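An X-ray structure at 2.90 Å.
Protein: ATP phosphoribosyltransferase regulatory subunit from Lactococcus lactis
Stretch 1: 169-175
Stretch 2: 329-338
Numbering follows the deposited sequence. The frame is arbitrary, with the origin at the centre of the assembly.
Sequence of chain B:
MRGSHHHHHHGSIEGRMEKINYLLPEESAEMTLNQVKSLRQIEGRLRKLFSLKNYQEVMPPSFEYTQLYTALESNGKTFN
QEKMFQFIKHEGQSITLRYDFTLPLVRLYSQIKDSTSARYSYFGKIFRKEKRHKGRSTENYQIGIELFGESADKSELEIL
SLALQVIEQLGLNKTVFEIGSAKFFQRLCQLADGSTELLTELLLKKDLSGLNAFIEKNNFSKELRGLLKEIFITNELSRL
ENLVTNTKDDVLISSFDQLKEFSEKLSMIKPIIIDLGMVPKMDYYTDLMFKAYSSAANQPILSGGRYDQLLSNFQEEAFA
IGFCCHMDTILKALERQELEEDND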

# COMPACT_ATOMS: atom_id res chain seq x y z
N GLN B 169 8.96 34.02 -23.24
CA GLN B 169 9.06 32.87 -24.14
C GLN B 169 7.74 32.13 -24.27
O GLN B 169 7.52 31.39 -25.21
N LEU B 170 6.86 32.32 -23.29
CA LEU B 170 5.54 31.71 -23.31
C LEU B 170 4.78 32.62 -24.27
O LEU B 170 4.78 33.82 -24.10
N GLY B 171 4.13 32.06 -25.27
CA GLY B 171 3.43 32.93 -26.20
C GLY B 171 2.17 33.58 -25.68
O GLY B 171 1.17 33.65 -26.40
N LEU B 172 2.20 34.08 -24.44
CA LEU B 172 1.02 34.71 -23.85
C LEU B 172 0.99 36.21 -24.09
O LEU B 172 1.93 36.91 -23.74
N ASN B 173 -0.11 36.71 -24.66
CA ASN B 173 -0.26 38.13 -24.97
C ASN B 173 -0.43 39.08 -23.79
O ASN B 173 0.37 39.98 -23.60
N LYS B 174 -1.48 38.89 -22.99
CA LYS B 174 -1.71 39.76 -21.84
C LYS B 174 -1.38 39.15 -20.46
O LYS B 174 -2.18 38.42 -19.87
N THR B 175 -0.19 39.48 -19.95
CA THR B 175 0.25 38.96 -18.66
C THR B 175 0.83 40.00 -17.71
O THR B 175 1.67 40.81 -18.08
N THR B 329 -1.46 25.42 -16.67
CA THR B 329 -2.17 26.68 -16.71
C THR B 329 -1.73 27.47 -17.94
O THR B 329 -2.55 28.11 -18.59
N ILE B 330 -0.45 27.40 -18.28
CA ILE B 330 0.05 28.10 -19.44
C ILE B 330 -0.53 27.54 -20.75
O ILE B 330 -0.99 28.29 -21.61
N LEU B 331 -0.54 26.22 -20.91
CA LEU B 331 -1.07 25.64 -22.13
C LEU B 331 -2.57 25.87 -22.22
O LEU B 331 -3.12 26.10 -23.30
N LYS B 332 -3.24 25.80 -21.09
CA LYS B 332 -4.68 26.02 -21.06
C LYS B 332 -4.97 27.46 -21.46
O LYS B 332 -6.00 27.74 -22.08
N ALA B 333 -4.05 28.37 -21.12
CA ALA B 333 -4.20 29.79 -21.44
C ALA B 333 -3.85 30.06 -22.90
O ALA B 333 -4.45 30.92 -23.53
N LEU B 334 -2.87 29.33 -23.42
CA LEU B 334 -2.47 29.50 -24.81
C LEU B 334 -3.61 29.07 -25.71
O LEU B 334 -3.74 29.56 -26.82
N GLU B 335 -4.43 28.14 -25.24
CA GLU B 335 -5.54 27.69 -26.05
C GLU B 335 -6.68 28.69 -26.04
O GLU B 335 -7.15 29.10 -27.10
N ARG B 336 -7.12 29.08 -24.85
CA ARG B 336 -8.20 30.06 -24.75
C ARG B 336 -7.81 31.28 -25.57
O ARG B 336 -8.59 31.78 -26.37
N GLN B 337 -6.57 31.73 -25.37
CA GLN B 337 -6.03 32.89 -26.06
C GLN B 337 -6.20 32.80 -27.58
O GLN B 337 -6.55 33.79 -28.24
N GLU B 338 -5.96 31.61 -28.12
CA GLU B 338 -6.03 31.34 -29.55
C GLU B 338 -7.41 31.60 -30.17
O GLU B 338 -7.51 32.03 -31.32

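Which side chains carry the apolar part of the contact? Leu170 and Leu172, from a loop, lie against Ile330, Ala333 and Leu334 of the helix. Leu170 points toward the helix, and with chi1 m and chi2 t it brings CD1 to 3.7 Å from CD1 of Ile330, which points back toward the loop with the same pair of rotamers. Leu172 leaves its backbone sideways, yet its m, t conformation carries the end of the side chain in among three helix residues. Its CD1 lies 4.1 Å from Ile330 CG2, while its CD2 sits 3.9 Å from Ala333 CB and 3.7 Å from Leu334 CD2. The two methyl groups therefore meet different parts of the helix surface, and Leu172 is the residue that joins the cluster together.

Why can the helix present these residues together? Ile330, Ala333, Leu334 and Gln337 are spaced three or four residues apart, so they fall along one side of the helix. The backbone bonds Leu334 N to Ile330 O, 2.8 Å, and Gln337 N to Ala333 O, 2.9 Å, hold that spacing. Ala333 points toward the loop, and its short side chain meets the end of Leu172. Leu334 starts out sideways, but with chi1 m and chi2 t its end comes nearer, placing CD2 3.5 Å from the carbonyl O of Gly171.

What does the polar end of the contact look like? Gln337 points toward the loop, extended with chi1 and chi2 both t, and has the largest area covered by the other stretch of any residue here. Its amide reaches the backbone of Gly171 and Asn173. As modelled, OE1 of Gln337 is 2.8 Å from Gly171 O and NE2 of Gln337 is 2.5 Å from Asn173 N, pairings of like with like that suggest the amide is turned over, so its hydrogen bonding remains open. Asn173, chi1 m, starts sideways but brings its own amide nearer, with ND2 3.1 Å from Gln337 CD.

Which residues stay at the margin? Gly171 has no side chain and takes part through its carbonyl. Lys174 begins sideways, but the end of its side chain leads away from the helix. On the helix, Thr329, Lys332, Glu335 and Arg336 are out of reach of the loop. The packing runs from the pair Leu170 and Ile330 at one end to the amide of Gln337 at the other; the two stretches together bury 360 Å², counting both sides.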

# COMPACT_ATOMS: atom_id res chain seq x y z
CB GLN B 169 10.12 31.90 -23.63
CG GLN B 169 11.53 32.45 -23.65
CD GLN B 169 11.95 32.92 -25.02
OE1 GLN B 169 11.87 32.19 -26.01
NE2 GLN B 169 12.41 34.16 -25.09
CB LEU B 170 4.92 31.79 -21.92
CG LEU B 170 5.86 31.57 -20.73
CD1 LEU B 170 5.09 31.78 -19.45
CD2 LEU B 170 6.48 30.18 -20.77
CB LEU B 172 1.01 34.42 -22.36
CG LEU B 172 0.95 32.94 -21.99
CD1 LEU B 172 1.17 32.80 -20.51
CD2 LEU B 172 -0.40 32.38 -22.37
CB ASN B 173 -1.43 38.36 -25.93
CG ASN B 173 -1.44 37.39 -27.09
OD1 ASN B 173 -0.38 37.06 -27.64
ND2 ASN B 173 -2.63 36.95 -27.48
CB LYS B 174 -3.16 40.24 -21.86
CG LYS B 174 -3.50 41.24 -20.76
CD LYS B 174 -4.88 41.81 -20.97
CE LYS B 174 -4.96 42.51 -22.32
NZ LYS B 174 -6.33 43.03 -22.61
CB THR B 175 1.36 37.87 -18.80
OG1 THR B 175 2.56 38.46 -19.31
CG2 THR B 175 0.90 36.76 -19.72
CB THR B 329 -1.92 27.48 -15.43
OG1 THR B 329 -2.34 26.71 -14.29
CG2 THR B 329 -2.71 28.79 -15.46
CB ILE B 330 1.61 28.08 -19.46
CG1 ILE B 330 2.15 28.75 -18.19
CG2 ILE B 330 2.15 28.79 -20.71
CD1 ILE B 330 3.64 28.68 -18.00
CB LEU B 331 -0.77 24.14 -22.17
CG LEU B 331 0.69 23.70 -22.11
CD1 LEU B 331 0.75 22.19 -22.08
CD2 LEU B 331 1.46 24.24 -23.30
CB LYS B 332 -5.20 25.77 -19.65
CG LYS B 332 -6.71 25.90 -19.49
CD LYS B 332 -7.11 25.52 -18.06
CE LYS B 332 -6.67 24.08 -17.75
NZ LYS B 332 -6.22 23.90 -16.33
CB ALA B 333 -3.32 30.64 -20.54
CB LEU B 334 -1.24 28.67 -25.13
CG LEU B 334 0.08 29.17 -24.54
CD1 LEU B 334 1.08 28.06 -24.60
CD2 LEU B 334 0.58 30.38 -25.29
CB GLU B 335 -6.03 26.34 -25.58
CG GLU B 335 -5.17 25.21 -26.10
CD GLU B 335 -5.65 23.88 -25.62
OE1 GLU B 335 -6.88 23.62 -25.69
OE2 GLU B 335 -4.80 23.08 -25.17
CB ARG B 336 -8.43 30.46 -23.29
CG ARG B 336 -9.02 29.36 -22.42
CD ARG B 336 -9.43 29.91 -21.06
NE ARG B 336 -10.47 30.93 -21.18
CZ ARG B 336 -10.90 31.71 -20.18
NH1 ARG B 336 -10.38 31.59 -18.96
NH2 ARG B 336 -11.86 32.60 -20.40
CB GLN B 337 -4.55 33.03 -25.72
CG GLN B 337 -3.92 34.36 -26.09
CD GLN B 337 -2.43 34.42 -25.76
OE1 GLN B 337 -1.62 33.75 -26.39
NE2 GLN B 337 -2.08 35.21 -24.76
CB GLU B 338 -5.62 29.88 -29.79
CG GLU B 338 -5.16 29.56 -31.19
CD GLU B 338 -4.73 28.10 -31.32
OE1 GLU B 338 -3.78 27.68 -30.63
OE2 GLU B 338 -5.35 27.36 -32.12